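PDB 3EH7: 4-hydroxybutyrate CoA-transferase from Porphyromonas gingivalis, which probably transfers coenzyme A between acyl-CoA thioesters and free carboxylates such as acetate. Local coordinates for residues E200-N205 / Y391-Y396; L218-I223 / T241-D246; K234-I239 / T258-T263; R302-N307 / V342-G347; D308-I313 / A349-G354. One frame throughout, in Å; residues are numbered along the deposited sequence. Where two conformers were deposited one is given.

Contacts 1, 3 and 5 reach one large mixed sheet, in which strands 238-240, 215-217, 310-314, 355-359 and 391-394 run side by side and parallel; contact 2 follows two of these strands and contact 4 joins two helices beside them. Contact 1 lays helix 197-208 on strand 391-394, and its span of chain encloses the other four. Contacts 2 and 3 follow, interleaved, about 17 Å apart between centres and meeting through Phe244 and Ile239. Contacts 4 and 5, also interleaved, share helix 341-350 and lie about 8 Å apart; Asn307 O and Ser351 OG join them. Thr263 of contact 3 reaches both. Contacts 3 to 5 thus tie loops together around neighbouring strands of one alpha/beta domain.

Contact 1 (E200-N205 / Y391-Y396); sequences EAIGRN and YVVTEY
Helix 200-205 runs nearly antiparallel to strand 391-394, at 147° between directions and 7.7 Å between axes at closest approach, and the backbones come nearest at Ile202 and Glu395. Ile202 lays its CG1 branch against the chain where the strand ends, with CG1 3.4 Å from Glu395 N. Its other branch is anti to the backbone N (CG1 at chi1 -62°); the two side chains run in opposite senses, Ile202 CG2 lying 4.1 Å from Val393 CG1. The same Val393 CG1 presses on Asn205 CB at 3.4 Å. This is the helix-on-sheet packing of an alpha/beta fold: Ile202 also touches Ala359 and Val393 touches Ile357, so the helix bridges neighbouring parallel strands. Ala201, just before Ile202 and one turn before Asn205, rests its CB on Glu395 CB at 3.7 Å, while the carboxylate of Glu395 turns to Ser362. At the polar margin Asn205 ND2 gives a weak, bent hydrogen bond to Thr394 O, 3.0 Å long. A water accepts from the same ND2 and donates to Glu395 O, with 2.8 Å between water and carbonyl oxygen. Thr394 OG1 faces elsewhere, accepting from Tyr396 N in an ST turn and bonding to Ile416 O.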
# COMPACT_ATOMS: atom_id res chain seq x y z
N GLU A 200 9.49 22.72 17.46
CA GLU A 200 9.75 23.86 16.63
C GLU A 200 10.74 23.53 15.51
O GLU A 200 10.52 23.91 14.36
CB GLU A 200 10.29 25.02 17.48
CG GLU A 200 10.29 26.33 16.74
CD GLU A 200 11.07 27.42 17.47
OE1 GLU A 200 11.68 27.14 18.53
OE2 GLU A 200 11.09 28.57 16.97
N ALA A 201 11.82 22.84 15.87
CA ALA A 201 12.82 22.40 14.90
C ALA A 201 12.20 21.49 13.83
O ALA A 201 12.46 21.65 12.64
CB ALA A 201 13.99 21.66 15.62
N ILE A 202 11.35 20.55 14.26
CA ILE A 202 10.64 19.65 13.32
C ILE A 202 9.74 20.47 12.38
O ILE A 202 9.78 20.30 11.16
CB ILE A 202 9.81 18.54 14.05
CG1 ILE A 202 10.74 17.62 14.88
CG2 ILE A 202 8.98 17.69 13.03
CD1 ILE A 202 10.05 16.85 15.99
N GLY A 203 8.97 21.39 12.96
CA GLY A 203 8.06 22.22 12.20
C GLY A 203 8.75 23.02 11.12
O GLY A 203 8.25 23.17 10.02
N ARG A 204 9.91 23.55 11.46
CA ARG A 204 10.70 24.36 10.56
C ARG A 204 11.21 23.52 9.39
O ARG A 204 11.22 23.97 8.24
CB ARG A 204 11.86 24.98 11.33
CG ARG A 204 12.22 26.37 10.90
CD ARG A 204 13.50 26.80 11.58
NE ARG A 204 13.30 27.05 13.01
CZ ARG A 204 12.97 28.24 13.51
NH1 ARG A 204 12.82 28.38 14.82
NH2 ARG A 204 12.79 29.28 12.71
N ASN A 205 11.63 22.29 9.67
CA ASN A 205 12.03 21.35 8.63
C ASN A 205 10.85 20.97 7.73
O ASN A 205 11.00 20.90 6.53
CB ASN A 205 12.64 20.09 9.25
CG ASN A 205 14.05 20.32 9.77
OD1 ASN A 205 14.77 21.20 9.31
ND2 ASN A 205 14.45 19.51 10.74
N TYR A 391 9.99 10.97 2.96
CA TYR A 391 10.77 11.78 3.90
C TYR A 391 10.55 11.40 5.35
O TYR A 391 9.42 11.06 5.78
CB TYR A 391 10.40 13.26 3.79
CG TYR A 391 10.75 13.93 2.49
CD1 TYR A 391 9.83 13.96 1.44
CD2 TYR A 391 11.97 14.58 2.32
CE1 TYR A 391 10.13 14.59 0.24
CE2 TYR A 391 12.29 15.23 1.12
CZ TYR A 391 11.36 15.22 0.09
OH TYR A 391 11.61 15.83 -1.08
N VAL A 392 11.63 11.48 6.11
CA VAL A 392 11.56 11.35 7.55
C VAL A 392 12.19 12.59 8.14
O VAL A 392 13.25 13.01 7.69
CB VAL A 392 12.29 10.08 8.05
CG1 VAL A 392 12.33 10.04 9.58
CG2 VAL A 392 11.63 8.81 7.46
N VAL A 393 11.52 13.19 9.12
CA VAL A 393 11.98 14.46 9.69
C VAL A 393 12.02 14.42 11.21
O VAL A 393 11.03 14.03 11.86
CB VAL A 393 11.06 15.64 9.27
CG1 VAL A 393 11.54 16.93 9.90
CG2 VAL A 393 10.99 15.78 7.73
N THR A 394 13.18 14.77 11.77
CA THR A 394 13.32 14.99 13.21
C THR A 394 13.83 16.40 13.48
O THR A 394 14.08 17.16 12.56
CB THR A 394 14.27 13.98 13.86
OG1 THR A 394 15.62 14.30 13.50
CG2 THR A 394 13.93 12.54 13.45
N GLU A 395 13.99 16.73 14.76
CA GLU A 395 14.64 17.98 15.17
C GLU A 395 16.06 18.07 14.66
O GLU A 395 16.60 19.16 14.66
CB GLU A 395 14.63 18.16 16.70
CG GLU A 395 15.51 17.18 17.53
CD GLU A 395 14.75 15.94 18.03
OE1 GLU A 395 13.84 15.44 17.32
OE2 GLU A 395 15.08 15.45 19.14
N TYR A 396 16.67 16.96 14.24
CA TYR A 396 18.06 17.00 13.76
C TYR A 396 18.17 17.08 12.25
O TYR A 396 19.27 17.23 11.74
CB TYR A 396 18.88 15.84 14.32
CG TYR A 396 19.01 15.93 15.82
CD1 TYR A 396 19.91 16.80 16.41
CD2 TYR A 396 18.19 15.15 16.64
CE1 TYR A 396 20.00 16.90 17.82
CE2 TYR A 396 18.26 15.24 18.03
CZ TYR A 396 19.15 16.12 18.60
OH TYR A 396 19.18 16.18 19.96
O HOH W 1 16.86 20.45 12.22

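Contact 2 (L218-I223 / T241-D246); sequences LGIGAI and TEMFSD
Thr241 OG1 is held from two directions: it accepts from Leu218 N at 3.2 Å and donates to Met243 O at 2.9 Å. With OG1 anti to its own backbone N (chi1 -166°), the hydroxyl stands between the two segments. Its bond to Met243 O does not follow a lone pair, since the donor lies 39° above the carbonyl plane. The carbonyls of Leu218 and Met243 come close together, their oxygens 3.0 Å apart, but both are acceptors and no bond joins them. A water beside them donates to Leu218 O at 2.8 Å and accepts from Met243 N, carrying a second link across the gap. Farther along, the contact becomes apolar. Met243, a selenomethionine, folds back through bends at chi2 and chi3 and crosses Ile220 at about a right angle, its CE 3.5 Å from Ile220 CG2. Ile220 CG2 is also pressed against Ser245 CB at 3.4 Å, tighter than ordinary carbon contact, while Ser245 OG turns to Met275 O. The segments follow strands 215-217 and 238-240, neighbours in the large parallel sheet, and each leads into a helix, with Gly221 and Ser245 at the N-cap positions. The hydroxyl and the water thus join the two chains within a buried contact, supplying partners for the N and O of both Leu218 and Met243 beside the apolar Ile220-Met243 pair.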
# COMPACT_ATOMS: atom_id res chain seq x y z
N LEU A 218 -2.46 17.04 7.32
CA LEU A 218 -1.72 16.92 8.57
C LEU A 218 -2.70 16.83 9.71
O LEU A 218 -3.90 17.10 9.53
CB LEU A 218 -0.71 18.07 8.79
CG LEU A 218 -1.16 19.49 9.13
CD1 LEU A 218 0.12 20.38 9.22
CD2 LEU A 218 -2.16 20.03 8.13
N GLY A 219 -2.20 16.45 10.88
CA GLY A 219 -3.05 16.23 12.08
C GLY A 219 -3.02 17.34 13.12
O GLY A 219 -2.93 18.52 12.79
N ILE A 220 -3.15 16.93 14.37
CA ILE A 220 -3.12 17.78 15.55
C ILE A 220 -1.97 17.39 16.44
O ILE A 220 -1.37 16.30 16.30
CB ILE A 220 -4.45 17.72 16.36
CG1 ILE A 220 -4.86 16.27 16.62
CG2 ILE A 220 -5.53 18.48 15.63
CD1 ILE A 220 -5.84 16.12 17.77
N GLY A 221 -1.63 18.29 17.35
CA GLY A 221 -0.48 18.08 18.22
C GLY A 221 0.59 19.12 17.92
O GLY A 221 0.47 19.90 16.95
N ALA A 222 1.61 19.12 18.76
CA ALA A 222 2.64 20.16 18.73
C ALA A 222 3.38 20.21 17.39
O ALA A 222 3.72 21.30 16.90
CB ALA A 222 3.61 19.99 19.90
N ILE A 223 3.59 19.05 16.77
CA ILE A 223 4.37 18.95 15.51
C ILE A 223 3.65 19.60 14.34
O ILE A 223 4.19 20.50 13.67
CB ILE A 223 4.83 17.48 15.24
CG1 ILE A 223 6.03 17.16 16.14
CG2 ILE A 223 5.23 17.25 13.78
CD1 ILE A 223 6.34 15.67 16.24
N THR A 241 -7.35 16.75 3.58
CA THR A 241 -6.81 16.23 4.81
C THR A 241 -7.78 15.25 5.47
O THR A 241 -8.98 15.23 5.19
CB THR A 241 -6.49 17.39 5.75
OG1 THR A 241 -5.67 16.92 6.83
CG2 THR A 241 -7.82 18.08 6.28
N GLU A 242 -7.26 14.40 6.33
CA GLU A 242 -8.15 13.54 7.08
C GLU A 242 -8.94 14.41 8.07
O GLU A 242 -10.18 14.30 8.21
CB GLU A 242 -7.38 12.45 7.82
CG GLU A 242 -8.32 11.36 8.36
CD GLU A 242 -7.56 10.23 9.01
OE1 GLU A 242 -6.84 9.53 8.26
OE2 GLU A 242 -7.66 10.05 10.25
N MSE A 243 -8.22 15.28 8.76
CA MSE A 243 -8.86 16.22 9.67
C MSE A 243 -8.05 17.51 9.73
O MSE A 243 -6.91 17.53 9.36
CB MSE A 243 -9.03 15.60 11.07
CG MSE A 243 -7.73 15.27 11.76
SE MSE A 243 -6.95 16.69 12.84
CE MSE A 243 -8.30 16.84 14.25
N PHE A 244 -8.69 18.57 10.19
CA PHE A 244 -7.96 19.78 10.56
C PHE A 244 -8.52 20.38 11.84
O PHE A 244 -9.50 19.87 12.39
CB PHE A 244 -7.83 20.80 9.41
CG PHE A 244 -9.11 21.44 8.99
CD1 PHE A 244 -9.62 22.53 9.67
CD2 PHE A 244 -9.80 20.96 7.88
CE1 PHE A 244 -10.82 23.13 9.26
CE2 PHE A 244 -10.99 21.55 7.48
CZ PHE A 244 -11.49 22.66 8.17
N SER A 245 -7.86 21.44 12.31
CA SER A 245 -8.11 21.98 13.62
C SER A 245 -7.77 23.46 13.61
O SER A 245 -7.75 24.09 12.56
CB SER A 245 -7.26 21.24 14.66
OG SER A 245 -7.72 21.46 15.97
N ASP A 246 -7.44 23.99 14.80
CA ASP A 246 -7.27 25.42 15.00
C ASP A 246 -6.18 26.00 14.15
O ASP A 246 -6.35 27.09 13.59
CB ASP A 246 -7.00 25.75 16.48
CG ASP A 246 -8.24 25.58 17.34
OD1 ASP A 246 -8.88 26.61 17.68
OD2 ASP A 246 -8.58 24.42 17.68
O HOH W 2 -5.22 14.74 8.92

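Contact 3 (K234-I239 / T258-T263); sequences KKDLGI and TGKKKT
Asp236 sets CG beside its own backbone N (chi1 -63°), and Thr258 places OG1 between its backbone N and carbonyl carbon (chi1 63°), which brings the hydroxyl across the aspartate side chain to its carboxylate. Thr258 OG1 donates to Asp236 OD1 over only 2.6 Å, and OD1 receives it on its anti lone pair, away from OD2. The same hydroxyl accepts from Lys260 N at 3.0 Å, so one oxygen both grips the aspartate and closes an ST turn. Next to this pair, Leu237 O receives two amides: a straight bond from Gly259 N at 3.0 Å and a weak one from Thr258 N. Where Gly238 and Gly259 pass, their CA atoms are 3.9 Å apart, and Lys262 CG packs on Gly238 CA at 3.9 Å. Lys262 runs alongside that glycine and bends at chi3, bringing NZ to Ile239 O at 3.2 Å from above the carbonyl plane. Lys268 O and His265 O also hold this ammonium, so a buried charge is met by backbone carbonyls. A water donates to Asp236 O and accepts from Lys261 N at 2.8 Å. Lys260 and Lys261 bring nearby positive charge, probably favouring the ionised Asp236. The type I turn Gly259-Lys262 thus packs against the entry to strand 238-240, in the loop that follows helix 246-253 and leads to the adjacent parallel strand 269-271, a beta-alpha-beta connection.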
# COMPACT_ATOMS: atom_id res chain seq x y z
N LYS A 234 3.93 31.44 3.23
CA LYS A 234 3.58 30.66 2.05
C LYS A 234 2.36 31.27 1.38
O LYS A 234 1.58 31.99 2.01
CB LYS A 234 3.36 29.18 2.42
CG LYS A 234 4.64 28.45 2.89
CD LYS A 234 5.56 28.19 1.68
CE LYS A 234 7.02 28.35 1.99
NZ LYS A 234 7.52 27.23 2.78
N LYS A 235 2.19 30.93 0.11
CA LYS A 235 1.10 31.46 -0.72
C LYS A 235 0.18 30.38 -1.28
O LYS A 235 0.66 29.37 -1.80
CB LYS A 235 1.70 32.20 -1.91
CG LYS A 235 2.70 33.30 -1.55
CD LYS A 235 2.10 34.41 -0.67
CE LYS A 235 3.19 35.41 -0.32
NZ LYS A 235 2.77 36.32 0.77
N ASP A 236 -1.13 30.64 -1.22
CA ASP A 236 -2.17 29.76 -1.78
C ASP A 236 -2.02 28.26 -1.53
O ASP A 236 -2.14 27.46 -2.44
CB ASP A 236 -2.34 30.01 -3.28
CG ASP A 236 -2.82 31.41 -3.57
OD1 ASP A 236 -3.91 31.81 -3.07
OD2 ASP A 236 -2.08 32.12 -4.28
N LEU A 237 -1.82 27.91 -0.28
CA LEU A 237 -1.88 26.51 0.14
C LEU A 237 -3.33 26.08 0.15
O LEU A 237 -4.22 26.92 0.26
CB LEU A 237 -1.23 26.34 1.52
CG LEU A 237 0.22 26.85 1.64
CD1 LEU A 237 0.78 26.57 3.03
CD2 LEU A 237 1.11 26.22 0.58
N GLY A 238 -3.55 24.78 -0.01
CA GLY A 238 -4.88 24.18 0.04
C GLY A 238 -4.94 23.05 1.03
O GLY A 238 -3.91 22.57 1.52
N ILE A 239 -6.16 22.62 1.35
CA ILE A 239 -6.37 21.54 2.30
C ILE A 239 -7.16 20.35 1.70
O ILE A 239 -8.28 20.50 1.20
CB ILE A 239 -7.11 22.04 3.56
CG1 ILE A 239 -6.22 23.00 4.37
CG2 ILE A 239 -7.60 20.87 4.42
CD1 ILE A 239 -5.02 22.34 5.00
N THR A 258 -5.77 29.31 0.91
CA THR A 258 -6.86 29.81 0.07
C THR A 258 -7.58 28.70 -0.72
O THR A 258 -8.70 28.88 -1.21
CB THR A 258 -6.33 30.82 -0.96
OG1 THR A 258 -5.41 30.15 -1.83
CG2 THR A 258 -5.64 32.02 -0.28
N GLY A 259 -6.91 27.57 -0.89
CA GLY A 259 -7.37 26.54 -1.80
C GLY A 259 -7.34 26.93 -3.26
O GLY A 259 -7.92 26.24 -4.10
N LYS A 260 -6.70 28.05 -3.59
CA LYS A 260 -6.89 28.64 -4.91
C LYS A 260 -6.10 27.91 -5.99
O LYS A 260 -6.46 27.98 -7.16
CB LYS A 260 -6.64 30.16 -4.91
CG LYS A 260 -7.92 30.96 -4.50
CD LYS A 260 -7.81 32.47 -4.80
CE LYS A 260 -7.54 33.33 -3.54
NZ LYS A 260 -8.67 33.32 -2.53
N LYS A 261 -5.05 27.17 -5.61
CA LYS A 261 -4.26 26.43 -6.59
C LYS A 261 -4.58 24.94 -6.59
O LYS A 261 -3.82 24.15 -7.16
CB LYS A 261 -2.77 26.61 -6.32
CG LYS A 261 -2.31 28.04 -6.46
CD LYS A 261 -2.25 28.45 -7.89
CE LYS A 261 -1.71 29.87 -8.04
NZ LYS A 261 -1.79 30.23 -9.47
N LYS A 262 -5.68 24.55 -5.94
CA LYS A 262 -6.03 23.13 -5.81
C LYS A 262 -6.61 22.65 -7.12
O LYS A 262 -7.34 23.37 -7.77
CB LYS A 262 -7.08 22.92 -4.74
CG LYS A 262 -6.59 23.05 -3.33
CD LYS A 262 -7.76 22.86 -2.34
CE LYS A 262 -8.10 21.39 -2.07
NZ LYS A 262 -9.53 21.21 -1.62
N THR A 263 -6.34 21.40 -7.48
CA THR A 263 -6.86 20.82 -8.69
C THR A 263 -8.08 19.94 -8.43
O THR A 263 -8.69 19.45 -9.36
CB THR A 263 -5.76 20.02 -9.37
OG1 THR A 263 -5.22 19.10 -8.41
CG2 THR A 263 -4.66 21.01 -9.90
O HOH W 3 -4.37 25.98 -3.16

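Contact 4 (R302-N307 / V342-G347); sequences RVIAQN and VDYVRG
Ile304 sets its CD1 methyl over one face of the Tyr344 ring, 3.7 Å from the centroid and 17° off the ring normal, a CH-pi contact. The two side chains cross at about a right angle, and CG1 follows toward the same side of the ring, reaching Tyr344 CE1 at 3.8 Å. CD1 also touches Asp343 O at 3.4 Å, off to one side of the ring contact. The second branch of Ile304, CG2, is anti to the backbone N (CG1 at chi1 -64°) and rests on Gly347 CA at 3.8 Å. At Gly347, with no side chain, the chains come close, CA of Ala305 and CA of Gly347 being 4.9 Å apart. Within the alpha/beta domain this joins the short helix 301-304, and the type I turn Ile304-Asn307 that leads on to strand 310-314, to the helix that precedes strand 355-359, the next strand of the sheet. Ala305 extends the contact by placing CA 3.8 Å from Gly347 O. The polar ends have partners outside: Tyr344 OH and Asp343 OD2 both bond to the side chain of Asn299. Beyond the packed face, Arg346, in one of its two conformers, forms salt bridges with Glu388 of its own chain and with Glu388 of the second subunit, while Arg302 makes a cation-pi contact with Trp350 of that subunit.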
# COMPACT_ATOMS: atom_id res chain seq x y z
N ARG A 302 -6.60 7.17 -4.61
CA ARG A 302 -6.92 7.66 -5.96
C ARG A 302 -7.58 9.04 -5.98
O ARG A 302 -7.48 9.75 -6.95
CB ARG A 302 -7.80 6.65 -6.68
CG ARG A 302 -7.11 5.28 -6.82
CD ARG A 302 -8.12 4.21 -7.13
NE ARG A 302 -9.07 4.03 -6.04
CZ ARG A 302 -10.05 3.14 -6.06
NH1 ARG A 302 -10.22 2.35 -7.11
NH2 ARG A 302 -10.89 3.04 -5.03
N VAL A 303 -8.26 9.41 -4.89
CA VAL A 303 -8.87 10.74 -4.79
C VAL A 303 -7.85 11.73 -4.28
O VAL A 303 -7.73 12.85 -4.81
CB VAL A 303 -10.10 10.74 -3.85
CG1 VAL A 303 -10.61 12.16 -3.66
CG2 VAL A 303 -11.19 9.80 -4.41
N ILE A 304 -7.12 11.33 -3.24
CA ILE A 304 -6.04 12.15 -2.74
C ILE A 304 -5.13 12.54 -3.90
O ILE A 304 -4.77 13.73 -4.05
CB ILE A 304 -5.18 11.40 -1.65
CG1 ILE A 304 -6.02 11.08 -0.40
CG2 ILE A 304 -3.98 12.26 -1.26
CD1 ILE A 304 -5.43 10.00 0.51
N ALA A 305 -4.77 11.56 -4.73
CA ALA A 305 -3.85 11.78 -5.88
C ALA A 305 -4.29 12.84 -6.89
O ALA A 305 -3.45 13.37 -7.65
CB ALA A 305 -3.63 10.46 -6.65
N GLN A 306 -5.58 13.15 -6.93
CA GLN A 306 -6.08 14.13 -7.87
C GLN A 306 -5.77 15.57 -7.44
O GLN A 306 -6.01 16.49 -8.22
CB GLN A 306 -7.59 13.99 -8.03
CG GLN A 306 -7.99 12.71 -8.76
CD GLN A 306 -9.49 12.42 -8.67
OE1 GLN A 306 -9.89 11.40 -8.10
NE2 GLN A 306 -10.30 13.25 -9.28
N ASN A 307 -5.26 15.74 -6.21
CA ASN A 307 -4.80 17.04 -5.69
C ASN A 307 -3.34 17.14 -6.04
O ASN A 307 -2.54 16.39 -5.49
CB ASN A 307 -4.90 17.10 -4.13
CG ASN A 307 -6.34 17.02 -3.61
OD1 ASN A 307 -6.85 15.94 -3.27
ND2 ASN A 307 -6.98 18.14 -3.55
N VAL A 342 -1.25 5.96 6.34
CA VAL A 342 -0.77 5.23 5.17
C VAL A 342 -1.60 5.56 3.94
O VAL A 342 -1.08 5.56 2.83
CB VAL A 342 -0.73 3.71 5.40
CG1 VAL A 342 -2.13 3.19 5.75
CG2 VAL A 342 -0.13 2.96 4.17
N ASP A 343 -2.89 5.87 4.11
CA ASP A 343 -3.73 6.25 2.97
C ASP A 343 -3.11 7.46 2.29
O ASP A 343 -3.07 7.56 1.05
CB ASP A 343 -5.17 6.61 3.39
CG ASP A 343 -5.92 5.46 4.10
OD1 ASP A 343 -5.40 4.31 4.10
OD2 ASP A 343 -7.06 5.71 4.65
N TYR A 344 -2.62 8.40 3.10
CA TYR A 344 -2.03 9.63 2.60
C TYR A 344 -0.60 9.43 2.07
O TYR A 344 -0.20 10.09 1.15
CB TYR A 344 -2.11 10.75 3.66
CG TYR A 344 -3.51 11.29 3.74
CD1 TYR A 344 -3.96 12.30 2.87
CD2 TYR A 344 -4.42 10.73 4.61
CE1 TYR A 344 -5.27 12.75 2.91
CE2 TYR A 344 -5.75 11.16 4.63
CZ TYR A 344 -6.15 12.15 3.78
OH TYR A 344 -7.46 12.54 3.81
N VAL A 345 0.15 8.49 2.63
CA VAL A 345 1.46 8.18 2.05
C VAL A 345 1.22 7.67 0.65
O VAL A 345 1.87 8.11 -0.31
CB VAL A 345 2.20 7.14 2.89
CG1 VAL A 345 3.50 6.63 2.15
CG2 VAL A 345 2.48 7.69 4.29
N ARG A 346 0.23 6.77 0.49
CA ARG A 346 -0.02 6.18 -0.82
C ARG A 346 -0.62 7.18 -1.80
O ARG A 346 -0.24 7.18 -2.96
CB ARG A 346 -0.86 4.92 -0.72
CG ARG A 346 -0.01 3.77 -0.21
CD ARG A 346 -0.82 2.57 0.14
NE ARG A 346 0.00 1.55 0.75
CZ ARG A 346 -0.30 0.26 0.81
NH1 ARG A 346 -1.44 -0.22 0.31
NH2 ARG A 346 0.54 -0.57 1.39
N GLY A 347 -1.53 8.04 -1.33
CA GLY A 347 -2.08 9.09 -2.18
C GLY A 347 -1.02 10.11 -2.61
O GLY A 347 -1.00 10.51 -3.74

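Contact 5 (D308-I313 / A349-G354); sequences DNMVSI and AWSKNG
Ser351 and Met310 form the buried side of a contact in which a type II beta turn, Ser351-Gly354, packs on the start of strand 310-314 in the parallel sheet. Ser351 OG, anti to its backbone N (chi1 176°), accepts from Met310 N at 3.0 Å in a nearly straight bond and also bonds to Asn307 O, so it has two backbone partners. Around it the bent chain of selenomethionine Met310 lays CB and CG on Ser351 CB, with CG 3.6 Å away. Asn309 N then donates to Lys352 O at 2.7 Å, close to the line of the C=O bond. Toward solvent the contact is looser. Lys352 runs obliquely across Asp308 with only van der Waals touches, Lys352 CB 3.7 Å from Asp308 OD1; its NZ is 4.7 Å from Asp308 OD2, too far for a salt bridge although the charges are opposite. Here one water donates to Asp308 OD1 and accepts from Lys352 N. Another sits between Met310 O and Asn353 O and donates to both. Asn353 is exposed, yet its ND2 gives Asn309 OD1 a 3.0 Å bond that lies in the carbonyl plane, the two amides standing 79° apart. The turn leads into strand 355-359, the neighbour of strand 310-314, and at its last residue Gly354 CA points a hydrogen at Met310 O, 3.3 Å away.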
# COMPACT_ATOMS: atom_id res chain seq x y z
N ASP A 308 -2.96 18.04 -6.95
CA ASP A 308 -1.53 18.24 -7.21
C ASP A 308 -0.80 18.77 -5.98
O ASP A 308 -1.40 19.45 -5.15
CB ASP A 308 -1.29 19.20 -8.34
CG ASP A 308 -1.66 18.64 -9.68
OD1 ASP A 308 -2.11 17.49 -9.75
OD2 ASP A 308 -1.48 19.37 -10.68
N ASN A 309 0.51 18.48 -5.92
CA ASN A 309 1.41 19.00 -4.89
C ASN A 309 0.99 18.67 -3.46
O ASN A 309 1.02 19.53 -2.56
CB ASN A 309 1.59 20.51 -5.08
CG ASN A 309 2.10 20.86 -6.45
OD1 ASN A 309 3.23 20.53 -6.79
ND2 ASN A 309 1.28 21.56 -7.26
N MSE A 310 0.64 17.40 -3.23
CA MSE A 310 0.29 16.93 -1.90
C MSE A 310 1.53 16.99 -1.04
O MSE A 310 2.63 16.64 -1.48
CB MSE A 310 -0.25 15.48 -1.89
CG MSE A 310 -1.66 15.31 -2.29
SE MSE A 310 -2.98 16.16 -1.20
CE MSE A 310 -2.40 15.55 0.50
N VAL A 311 1.34 17.46 0.19
CA VAL A 311 2.30 17.26 1.25
C VAL A 311 1.51 16.69 2.41
O VAL A 311 0.59 17.32 2.94
CB VAL A 311 3.04 18.55 1.69
CG1 VAL A 311 3.96 18.22 2.84
CG2 VAL A 311 3.83 19.15 0.52
N SER A 312 1.87 15.45 2.76
CA SER A 312 1.24 14.74 3.84
C SER A 312 2.23 14.72 5.01
O SER A 312 3.38 14.38 4.82
CB SER A 312 0.87 13.33 3.36
OG SER A 312 0.70 12.49 4.46
N ILE A 313 1.77 15.14 6.20
CA ILE A 313 2.59 15.13 7.42
C ILE A 313 1.91 14.28 8.49
O ILE A 313 0.77 14.54 8.90
CB ILE A 313 2.83 16.55 8.04
CG1 ILE A 313 3.37 17.53 7.00
CG2 ILE A 313 3.80 16.47 9.23
CD1 ILE A 313 3.45 19.01 7.50
N ALA A 349 2.08 9.67 -3.02
CA ALA A 349 2.97 9.02 -3.98
C ALA A 349 2.40 9.16 -5.41
O ALA A 349 3.15 9.17 -6.31
CB ALA A 349 3.14 7.54 -3.64
N TRP A 350 1.08 9.27 -5.59
CA TRP A 350 0.54 9.50 -6.94
C TRP A 350 0.20 10.95 -7.26
O TRP A 350 -0.21 11.25 -8.35
CB TRP A 350 -0.67 8.60 -7.19
CG TRP A 350 -0.32 7.16 -7.26
CD1 TRP A 350 0.86 6.62 -7.67
CD2 TRP A 350 -1.16 6.06 -6.91
NE1 TRP A 350 0.80 5.26 -7.60
CE2 TRP A 350 -0.43 4.88 -7.15
CE3 TRP A 350 -2.47 5.95 -6.42
CZ2 TRP A 350 -0.95 3.60 -6.92
CZ3 TRP A 350 -3.00 4.68 -6.20
CH2 TRP A 350 -2.22 3.52 -6.43
N SER A 351 0.36 11.85 -6.30
CA SER A 351 0.10 13.27 -6.52
C SER A 351 1.26 13.82 -7.31
O SER A 351 2.40 13.49 -7.02
CB SER A 351 0.07 14.03 -5.19
OG SER A 351 -0.08 15.43 -5.38
N LYS A 352 0.96 14.68 -8.28
CA LYS A 352 2.00 15.39 -9.01
C LYS A 352 2.86 16.19 -8.03
O LYS A 352 2.33 16.97 -7.24
CB LYS A 352 1.39 16.31 -10.07
CG LYS A 352 2.47 17.05 -10.93
CD LYS A 352 1.86 17.95 -11.97
CE LYS A 352 2.94 18.82 -12.68
NZ LYS A 352 2.82 20.33 -12.44
N ASN A 353 4.17 15.93 -8.06
CA ASN A 353 5.14 16.49 -7.12
C ASN A 353 4.77 16.24 -5.65
O ASN A 353 5.10 17.03 -4.78
CB ASN A 353 5.33 17.98 -7.39
CG ASN A 353 6.35 18.64 -6.47
OD1 ASN A 353 7.37 18.04 -6.09
ND2 ASN A 353 6.08 19.90 -6.08
N GLY A 354 4.07 15.13 -5.38
CA GLY A 354 3.68 14.78 -4.02
C GLY A 354 4.83 14.37 -3.10
O GLY A 354 5.88 13.89 -3.57
O HOH W 4 -1.78 15.13 -9.03
O HOH W 5 4.49 18.68 -2.59